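Long-range contacts in FG41 Malonate Semialdehyde Decarboxylase (Coryneform bacterium, PDB 4LHP), which is a trimeric member of the tautomerase superfamily, with subunits built from beta-alpha-beta units around a mixed sheet: residues Arg4-Ser9 with Thr43-Ser48; Thr8-Arg13 with Ser62-Ile67; Val66-Phe71 with Val102-Thr107. All blocks are in the same frame, centred on the assembly; numbering follows the deposited sequence.

Contact 1 (Arg4-Ser9 with Thr43-Ser48); sequences RIDLTS and TAHDPS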
loop_
_atom_site.group_PDB
_atom_site.type_symbol
_atom_site.label_atom_id
_atom_site.label_comp_id
_atom_site.label_asym_id
_atom_site.label_seq_id
_atom_site.Cartn_x
_atom_site.Cartn_y
_atom_site.Cartn_z
ATOM N N ARG A 4 -4.152 6.369 0.153
ATOM C CA ARG A 4 -4.978 5.197 0.419
ATOM C C ARG A 4 -5.747 5.405 1.716
ATOM O O ARG A 4 -5.159 5.436 2.798
ATOM C CB ARG A 4 -4.126 3.929 0.514
ATOM C CG ARG A 4 -3.313 3.639 -0.731
ATOM C CD ARG A 4 -2.724 2.238 -0.709
ATOM N NE ARG A 4 -2.154 1.875 -2.005
ATOM C CZ ARG A 4 -2.798 1.199 -2.955
ATOM N NH1 ARG A 4 -4.042 0.786 -2.772
ATOM N NH2 ARG A 4 -2.198 0.924 -4.102
ATOM N N ILE A 5 -7.062 5.555 1.605
ATOM C CA ILE A 5 -7.910 5.730 2.777
ATOM C C ILE A 5 -8.698 4.458 3.055
ATOM O O ILE A 5 -9.599 4.098 2.299
ATOM C CB ILE A 5 -8.905 6.886 2.593
ATOM C CG1 ILE A 5 -8.167 8.159 2.178
ATOM C CG2 ILE A 5 -9.695 7.110 3.880
ATOM C CD1 ILE A 5 -9.083 9.301 1.798
ATOM N N ASP A 6 -8.347 3.777 4.141
ATOM C CA ASP A 6 -9.070 2.584 4.559
ATOM C C ASP A 6 -9.901 2.882 5.800
ATOM O O ASP A 6 -9.372 3.263 6.843
ATOM C CB ASP A 6 -8.101 1.432 4.833
ATOM C CG ASP A 6 -7.496 0.861 3.561
ATOM O OD1 ASP A 6 -7.974 -0.194 3.094
ATOM O OD2 ASP A 6 -6.542 1.467 3.028
ATOM N N LEU A 7 -11.211 2.707 5.671
ATOM C CA LEU A 7 -12.133 2.981 6.762
ATOM C C LEU A 7 -13.150 1.848 6.840
ATOM O O LEU A 7 -12.919 0.776 6.283
ATOM C CB LEU A 7 -12.797 4.347 6.565
ATOM C CG LEU A 7 -13.160 4.720 5.127
ATOM C CD1 LEU A 7 -14.184 3.755 4.561
ATOM C CD2 LEU A 7 -13.669 6.151 5.060
ATOM N N THR A 8 -14.264 2.069 7.529
ATOM C CA THR A 8 -15.198 0.984 7.802
ATOM C C THR A 8 -16.583 1.204 7.194
ATOM O O THR A 8 -17.023 2.338 7.008
ATOM C CB THR A 8 -15.332 0.763 9.309
ATOM O OG1 THR A 8 -15.705 1.992 9.941
ATOM C CG2 THR A 8 -14.008 0.285 9.885
ATOM N N SER A 9 -17.267 0.101 6.904
ATOM C CA SER A 9 -18.515 0.132 6.146
ATOM C C SER A 9 -19.699 0.727 6.908
ATOM O O SER A 9 -20.711 1.078 6.301
ATOM C CB SER A 9 -18.868 -1.275 5.649
ATOM O OG SER A 9 -18.820 -2.232 6.695
ATOM N N THR A 43 -11.213 2.347 0.482
ATOM C CA THR A 43 -11.598 0.973 0.747
ATOM C C THR A 43 -12.373 0.914 2.054
ATOM O O THR A 43 -11.823 1.165 3.126
ATOM C CB THR A 43 -10.375 0.047 0.850
ATOM O OG1 THR A 43 -9.508 0.259 -0.271
ATOM C CG2 THR A 43 -10.816 -1.407 0.880
ATOM N N ALA A 44 -13.659 0.597 1.960
ATOM C CA ALA A 44 -14.493 0.442 3.143
ATOM C C ALA A 44 -14.482 -1.013 3.589
ATOM O O ALA A 44 -14.750 -1.918 2.797
ATOM C CB ALA A 44 -15.909 0.904 2.855
ATOM N N HIS A 45 -14.165 -1.229 4.860
ATOM C CA HIS A 45 -14.043 -2.571 5.405
ATOM C C HIS A 45 -15.097 -2.836 6.461
ATOM O O HIS A 45 -15.620 -1.913 7.080
ATOM C CB HIS A 45 -12.676 -2.755 6.066
ATOM C CG HIS A 45 -11.517 -2.555 5.143
ATOM N ND1 HIS A 45 -10.711 -3.591 4.728
ATOM C CD2 HIS A 45 -11.019 -1.437 4.565
ATOM C CE1 HIS A 45 -9.769 -3.123 3.931
ATOM N NE2 HIS A 45 -9.935 -1.817 3.816
ATOM N N ASP A 46 -15.403 -4.110 6.669
ATOM C CA ASP A 46 -16.049 -4.532 7.896
ATOM C C ASP A 46 -15.081 -4.169 9.018
ATOM O O ASP A 46 -13.887 -4.449 8.915
ATOM C CB ASP A 46 -16.304 -6.036 7.871
ATOM C CG ASP A 46 -17.031 -6.524 9.105
ATOM O OD1 ASP A 46 -16.386 -6.643 10.169
ATOM O OD2 ASP A 46 -18.246 -6.795 9.009
ATOM N N PRO A 47 -15.579 -3.526 10.086
ATOM C CA PRO A 47 -14.680 -3.025 11.134
ATOM C C PRO A 47 -13.748 -4.086 11.711
ATOM O O PRO A 47 -12.652 -3.752 12.162
ATOM C CB PRO A 47 -15.650 -2.521 12.207
ATOM C CG PRO A 47 -16.873 -2.148 11.445
ATOM C CD PRO A 47 -16.984 -3.174 10.355
ATOM N N SER A 48 -14.176 -5.343 11.701
ATOM C CA SER A 48 -13.352 -6.429 12.220
ATOM C C SER A 48 -12.073 -6.604 11.400
ATOM O O SER A 48 -11.082 -7.147 11.888
ATOM C CB SER A 48 -14.141 -7.740 12.243
ATOM O OG SER A 48 -14.694 -8.031 10.971
HETATM O O HOH W 1 -7.884 1.994 0.187
HETATM O O HOH W 2 -20.002 -4.284 7.937
#
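Strands 4-8 and 43-45 run parallel, their axes 4.3 Å apart at the closest point and 29° from parallel, and backbone bonds alternate along them from T43 N to I5 O, L7 N to T43 O, H45 N to L7 O and S9 N to H45 O. The last is short, 2.6 Å between S9 N and H45 O, and reaches the oxygen from above the carbonyl plane as the strand gives way to loop. D6, T8, T43 and H45 share one face. The imidazole edge of H45 gives NE2 to OD1 of D6 at 2.6 Å, on the anti lone pair, with ring and carboxylate planes turned 42° apart. A buried acid thus gains a donor that can also carry charge, and the carboxylate may favour a protonated imidazole, whose ND1 bonds weakly to L42 O of the second subunit. The other oxygen of D6, OD2, makes a salt bridge with R4 NH1 of the second subunit. Further on, the T8 methyl CG2 lies 3.6 Å from P47 CA, while T8 OG1 turns to D10. Across the sheet, L7 lays CD1 against A44 CB at 3.7 Å, the small alanine letting the leucine branch lie close. That apolar face packs under helix 13-31, the beta-alpha-beta crossover, and strand 66-73 flanks 2-8.

Contact 2 (Thr8-Arg13 with Ser62-Ile67); sequences TSDRSR and SPSVVI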
loop_
_atom_site.group_PDB
_atom_site.type_symbol
_atom_site.label_atom_id
_atom_site.label_comp_id
_atom_site.label_asym_id
_atom_site.label_seq_id
_atom_site.Cartn_x
_atom_site.Cartn_y
_atom_site.Cartn_z
ATOM N N THR A 8 -14.264 2.069 7.529
ATOM C CA THR A 8 -15.198 0.984 7.802
ATOM C C THR A 8 -16.583 1.204 7.194
ATOM O O THR A 8 -17.023 2.338 7.008
ATOM C CB THR A 8 -15.332 0.763 9.309
ATOM O OG1 THR A 8 -15.705 1.992 9.941
ATOM C CG2 THR A 8 -14.008 0.285 9.885
ATOM N N SER A 9 -17.267 0.101 6.904
ATOM C CA SER A 9 -18.515 0.132 6.146
ATOM C C SER A 9 -19.699 0.727 6.908
ATOM O O SER A 9 -20.711 1.078 6.301
ATOM C CB SER A 9 -18.868 -1.275 5.649
ATOM O OG SER A 9 -18.820 -2.232 6.695
ATOM N N ASP A 10 -19.580 0.842 8.228
ATOM C CA ASP A 10 -20.641 1.448 9.030
ATOM C C ASP A 10 -20.773 2.943 8.744
ATOM O O ASP A 10 -21.802 3.547 9.045
ATOM C CB ASP A 10 -20.394 1.220 10.523
ATOM C CG ASP A 10 -19.044 1.730 10.975
ATOM O OD1 ASP A 10 -18.024 1.110 10.608
ATOM O OD2 ASP A 10 -19.005 2.743 11.703
ATOM N N ARG A 11 -19.731 3.537 8.170
ATOM C CA ARG A 11 -19.777 4.945 7.792
ATOM C C ARG A 11 -20.507 5.100 6.464
ATOM O O ARG A 11 -20.298 4.319 5.536
ATOM C CB ARG A 11 -18.366 5.531 7.696
ATOM C CG ARG A 11 -17.643 5.607 9.031
ATOM C CD ARG A 11 -16.369 6.433 8.939
ATOM N NE ARG A 11 -15.651 6.473 10.211
ATOM C CZ ARG A 11 -15.881 7.348 11.187
ATOM N NH1 ARG A 11 -16.820 8.278 11.060
ATOM N NH2 ARG A 11 -15.169 7.290 12.302
ATOM N N SER A 12 -21.369 6.107 6.382
ATOM C CA SER A 12 -22.181 6.318 5.192
ATOM C C SER A 12 -21.305 6.598 3.978
ATOM O O SER A 12 -20.243 7.210 4.098
ATOM C CB SER A 12 -23.142 7.487 5.406
ATOM O OG SER A 12 -22.446 8.721 5.412
ATOM N N ARG A 13 -21.754 6.143 2.814
ATOM C CA ARG A 13 -21.091 6.473 1.561
ATOM C C ARG A 13 -20.856 7.978 1.500
ATOM O O ARG A 13 -19.801 8.436 1.060
ATOM C CB ARG A 13 -21.919 6.008 0.363
ATOM N N SER A 62 -12.964 3.926 18.696
ATOM C CA SER A 62 -14.191 3.278 18.273
ATOM C C SER A 62 -13.828 2.267 17.197
ATOM O O SER A 62 -12.717 2.293 16.669
ATOM C CB SER A 62 -15.190 4.302 17.731
ATOM O OG SER A 62 -14.886 4.690 16.400
ATOM N N PRO A 63 -14.758 1.364 16.870
ATOM C CA PRO A 63 -14.505 0.427 15.772
ATOM C C PRO A 63 -14.370 1.147 14.434
ATOM O O PRO A 63 -13.759 0.616 13.509
ATOM C CB PRO A 63 -15.753 -0.463 15.775
ATOM C CG PRO A 63 -16.325 -0.323 17.155
ATOM C CD PRO A 63 -16.033 1.088 17.553
ATOM N N SER A 64 -14.932 2.348 14.338
ATOM C CA SER A 64 -14.947 3.080 13.077
ATOM C C SER A 64 -13.627 3.811 12.827
ATOM O O SER A 64 -13.576 5.038 12.786
ATOM C CB SER A 64 -16.122 4.063 13.043
ATOM O OG SER A 64 -17.331 3.432 13.439
ATOM N N VAL A 65 -12.566 3.032 12.646
ATOM C CA VAL A 65 -11.226 3.564 12.432
ATOM C C VAL A 65 -11.069 4.100 11.011
ATOM O O VAL A 65 -11.685 3.590 10.078
ATOM C CB VAL A 65 -10.175 2.463 12.693
ATOM C CG1 VAL A 65 -8.786 2.884 12.233
ATOM C CG2 VAL A 65 -10.162 2.095 14.172
ATOM N N VAL A 66 -10.260 5.146 10.863
ATOM C CA VAL A 66 -9.921 5.686 9.552
ATOM C C VAL A 66 -8.406 5.790 9.421
ATOM O O VAL A 66 -7.760 6.568 10.122
ATOM C CB VAL A 66 -10.554 7.070 9.328
ATOM C CG1 VAL A 66 -10.066 7.677 8.017
ATOM C CG2 VAL A 66 -12.073 6.963 9.353
ATOM N N ILE A 67 -7.847 4.991 8.518
ATOM C CA ILE A 67 -6.405 4.928 8.321
ATOM C C ILE A 67 -6.023 5.599 7.008
ATOM O O ILE A 67 -6.494 5.209 5.940
ATOM C CB ILE A 67 -5.913 3.467 8.335
ATOM C CG1 ILE A 67 -6.065 2.889 9.744
ATOM C CG2 ILE A 67 -4.464 3.377 7.881
ATOM C CD1 ILE A 67 -5.763 1.417 9.849
HETATM O O HOH W 3 -14.204 4.248 9.764
#
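Charged and hydroxyl side chains join the turn after strand 2-8 to the loop leading into strand 66-73. The tightest bond is S64 OG to D10 OD2, 2.5 Å long, in which the serine hydroxyl gives its proton to the syn lone pair of the carboxylate. D10 holds CG in the crowded position between its backbone N and carbonyl carbon (chi1 56°), and its second oxygen, OD1, takes the proton of T8 OG1 at 2.6 Å from above the carboxylate plane. One short acid therefore grips a hydroxyl from each segment, and it suits a type I turn from T8 to R11, closed by R11 N bonding to T8 O.

R11 reaches across with a longer side chain. Its chain is extended from CG to NE, so the guanidinium arrives edge-on at S64 O; NH2 bonds this oxygen at 2.8 Å, nearly straight at 163°, in the carbonyl plane and on a lone pair. S64 is the centre of an inverse gamma turn, so arginine and aspartate hold the backbone and side chain of the same turn residue. NH1 has G96 O as a further partner, which helps fix the rotation of the group.

Water 3 bridges the two segments: it accepts from R11 NE at 2.7 Å and donates to T8 OG1 and to V65 O, the latter at 2.6 Å.

Van der Waals packing is slight: methyl groups rest against polar atoms. V66 CG2 lies 3.7 Å from R11 NE, the two side chains crossing at about a right angle, and T8 CG2 approaches P63 O.

S12 N-caps helix 13-31 through Q15 N, and I19 of that helix packs on both R11 and V66; strand 50-52 meets T8 and V65 through I50, and P47 touches T8, D10 and P63.

Contact 3 (Val66-Phe71 with Val102-Thr107); sequences VIIHVF and VFIAIT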
loop_
_atom_site.group_PDB
_atom_site.type_symbol
_atom_site.label_atom_id
_atom_site.label_comp_id
_atom_site.label_asym_id
_atom_site.label_seq_id
_atom_site.Cartn_x
_atom_site.Cartn_y
_atom_site.Cartn_z
ATOM N N VAL A 66 -10.260 5.146 10.863
ATOM C CA VAL A 66 -9.921 5.686 9.552
ATOM C C VAL A 66 -8.406 5.790 9.421
ATOM O O VAL A 66 -7.760 6.568 10.122
ATOM C CB VAL A 66 -10.554 7.070 9.328
ATOM C CG1 VAL A 66 -10.066 7.677 8.017
ATOM C CG2 VAL A 66 -12.073 6.963 9.353
ATOM N N ILE A 67 -7.847 4.991 8.518
ATOM C CA ILE A 67 -6.405 4.928 8.321
ATOM C C ILE A 67 -6.023 5.599 7.008
ATOM O O ILE A 67 -6.494 5.209 5.940
ATOM C CB ILE A 67 -5.913 3.467 8.335
ATOM C CG1 ILE A 67 -6.065 2.889 9.744
ATOM C CG2 ILE A 67 -4.464 3.377 7.881
ATOM C CD1 ILE A 67 -5.763 1.417 9.849
ATOM N N ILE A 68 -5.170 6.615 7.103
ATOM C CA ILE A 68 -4.738 7.389 5.945
ATOM C C ILE A 68 -3.275 7.106 5.644
ATOM O O ILE A 68 -2.399 7.447 6.434
ATOM C CB ILE A 68 -4.877 8.906 6.198
ATOM C CG1 ILE A 68 -6.271 9.237 6.737
ATOM C CG2 ILE A 68 -4.578 9.694 4.922
ATOM C CD1 ILE A 68 -7.384 8.805 5.822
ATOM N N HIS A 69 -3.014 6.482 4.502
ATOM C CA HIS A 69 -1.646 6.196 4.093
ATOM C C HIS A 69 -1.272 7.114 2.938
ATOM O O HIS A 69 -1.755 6.953 1.819
ATOM C CB HIS A 69 -1.494 4.727 3.692
ATOM C CG HIS A 69 -0.083 4.229 3.752
ATOM N ND1 HIS A 69 0.233 2.894 3.891
ATOM C CD2 HIS A 69 1.098 4.889 3.691
ATOM C CE1 HIS A 69 1.546 2.755 3.915
ATOM N NE2 HIS A 69 2.094 3.950 3.794
ATOM N N VAL A 70 -0.417 8.090 3.226
ATOM C CA VAL A 70 -0.028 9.090 2.244
ATOM C C VAL A 70 1.245 8.672 1.521
ATOM O O VAL A 70 2.279 8.436 2.146
ATOM C CB VAL A 70 0.191 10.461 2.908
ATOM C CG1 VAL A 70 0.755 11.461 1.910
ATOM C CG2 VAL A 70 -1.115 10.972 3.502
ATOM N N PHE A 71 1.155 8.567 0.200
ATOM C CA PHE A 71 2.312 8.266 -0.632
ATOM C C PHE A 71 2.702 9.520 -1.402
ATOM O O PHE A 71 2.002 9.934 -2.323
ATOM C CB PHE A 71 1.995 7.116 -1.590
ATOM C CG PHE A 71 1.817 5.790 -0.903
ATOM C CD1 PHE A 71 0.577 5.402 -0.421
ATOM C CD2 PHE A 71 2.894 4.934 -0.734
ATOM C CE1 PHE A 71 0.414 4.182 0.215
ATOM C CE2 PHE A 71 2.736 3.713 -0.101
ATOM C CZ PHE A 71 1.495 3.338 0.374
ATOM N N VAL A 102 -8.350 8.343 14.149
ATOM C CA VAL A 102 -7.525 8.643 12.988
ATOM C C VAL A 102 -6.133 8.050 13.150
ATOM O O VAL A 102 -5.554 8.074 14.236
ATOM C CB VAL A 102 -7.391 10.160 12.764
ATOM C CG1 VAL A 102 -6.675 10.439 11.451
ATOM C CG2 VAL A 102 -8.758 10.819 12.778
ATOM N N PHE A 103 -5.605 7.512 12.058
ATOM C CA PHE A 103 -4.246 6.995 12.024
ATOM C C PHE A 103 -3.661 7.328 10.660
ATOM O O PHE A 103 -4.246 6.996 9.629
ATOM C CB PHE A 103 -4.243 5.484 12.265
ATOM C CG PHE A 103 -2.875 4.864 12.224
ATOM C CD1 PHE A 103 -2.177 4.614 13.395
ATOM C CD2 PHE A 103 -2.289 4.526 11.015
ATOM C CE1 PHE A 103 -0.920 4.039 13.361
ATOM C CE2 PHE A 103 -1.031 3.951 10.975
ATOM C CZ PHE A 103 -0.346 3.711 12.150
ATOM N N ILE A 104 -2.514 8.000 10.655
ATOM C CA ILE A 104 -1.927 8.489 9.414
ATOM C C ILE A 104 -0.488 8.011 9.257
ATOM O O ILE A 104 0.304 8.079 10.196
ATOM C CB ILE A 104 -1.947 10.031 9.355
ATOM C CG1 ILE A 104 -3.358 10.555 9.631
ATOM C CG2 ILE A 104 -1.446 10.518 8.002
ATOM C CD1 ILE A 104 -3.447 12.061 9.718
ATOM N N ALA A 105 -0.157 7.530 8.063
ATOM C CA ALA A 105 1.197 7.079 7.766
ATOM C C ALA A 105 1.688 7.705 6.467
ATOM O O ALA A 105 0.914 7.891 5.531
ATOM C CB ALA A 105 1.237 5.567 7.663
ATOM N N ILE A 106 2.977 8.027 6.418
ATOM C CA ILE A 106 3.580 8.602 5.222
ATOM C C ILE A 106 4.681 7.691 4.688
ATOM O O ILE A 106 5.536 7.229 5.440
ATOM C CB ILE A 106 4.169 10.001 5.505
ATOM C CG1 ILE A 106 3.070 10.947 6.002
ATOM C CG2 ILE A 106 4.835 10.561 4.255
ATOM C CD1 ILE A 106 3.482 12.408 6.054
ATOM N N THR A 107 4.649 7.434 3.383
ATOM C CA THR A 107 5.666 6.619 2.728
ATOM C C THR A 107 6.168 7.366 1.496
ATOM O O THR A 107 5.376 7.803 0.662
ATOM C CB THR A 107 5.109 5.242 2.321
ATOM O OG1 THR A 107 4.700 4.522 3.491
ATOM C CG2 THR A 107 6.164 4.432 1.579
#
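Backbone hydrogen bonds tie strands 66-71 and 102-107 into a parallel pair in exact residue-for-residue register, V66 beside V102 through F71 beside T107. Five bonds alternate between them; the four from I68 N-F103 O to T107 N-V70 O run nearly along the C=O axes, and the axes diverge by only 16°.

A polar bond lies on the face of I67, H69, F71, F103, A105 and T107. H69 places its ring with CG anti to the backbone N (chi1 -159°), and NE2 meets T107 OG1 in the ring plane at 2.7 Å, almost straight at 171°. The bond gives both buried polar atoms a partner, and either could donate; ND1 has a weak bond with R4 NH2 of the second subunit.

A105 and F71 sandwich the imidazole and fix its orientation. A105 CB makes a CH-pi contact with one face, 4.3 Å from the centroid, while F71 CZ sits over the centre of the opposite face. F71 also lies alongside T107, with CE2 3.7 Å from T107 CB. Packing on the same face continues where I67 CG2 rests 4.0 Å from F103 CD2.

Branched aliphatics, suited to extended strands, fill the other face: I68 CB lies 4.1 Å from I104 CG1, and V70 pairs with I106. Helix 78-92, the crossover, covers I104 and I106 with F85; strand 2-8 borders 66-73, and I104 and A105 pair antiparallel with a strand of the second subunit.

Contacts 1 and 3 are the two parallel strand pairs of the sheet, each closed by its own helical crossover, and strands 2-8 and 66-73 join them antiparallel through bonds such as D6 O to I67 N. Contact 3 is wholly buried near the centre of the chain and mostly apolar, with a histidine-threonine hydrogen bond as its polar element; contact 1, about 13 Å away between centres, pairs its histidine with a carboxylate instead. Contact 2 lies at the end of the same central strands, sharing T8 and S9 with contact 1 and V66 and I67 with contact 3. Both contacts 1 and 2 are partly buried; contact 2 replaces strand pairing with side-chain bonds and water.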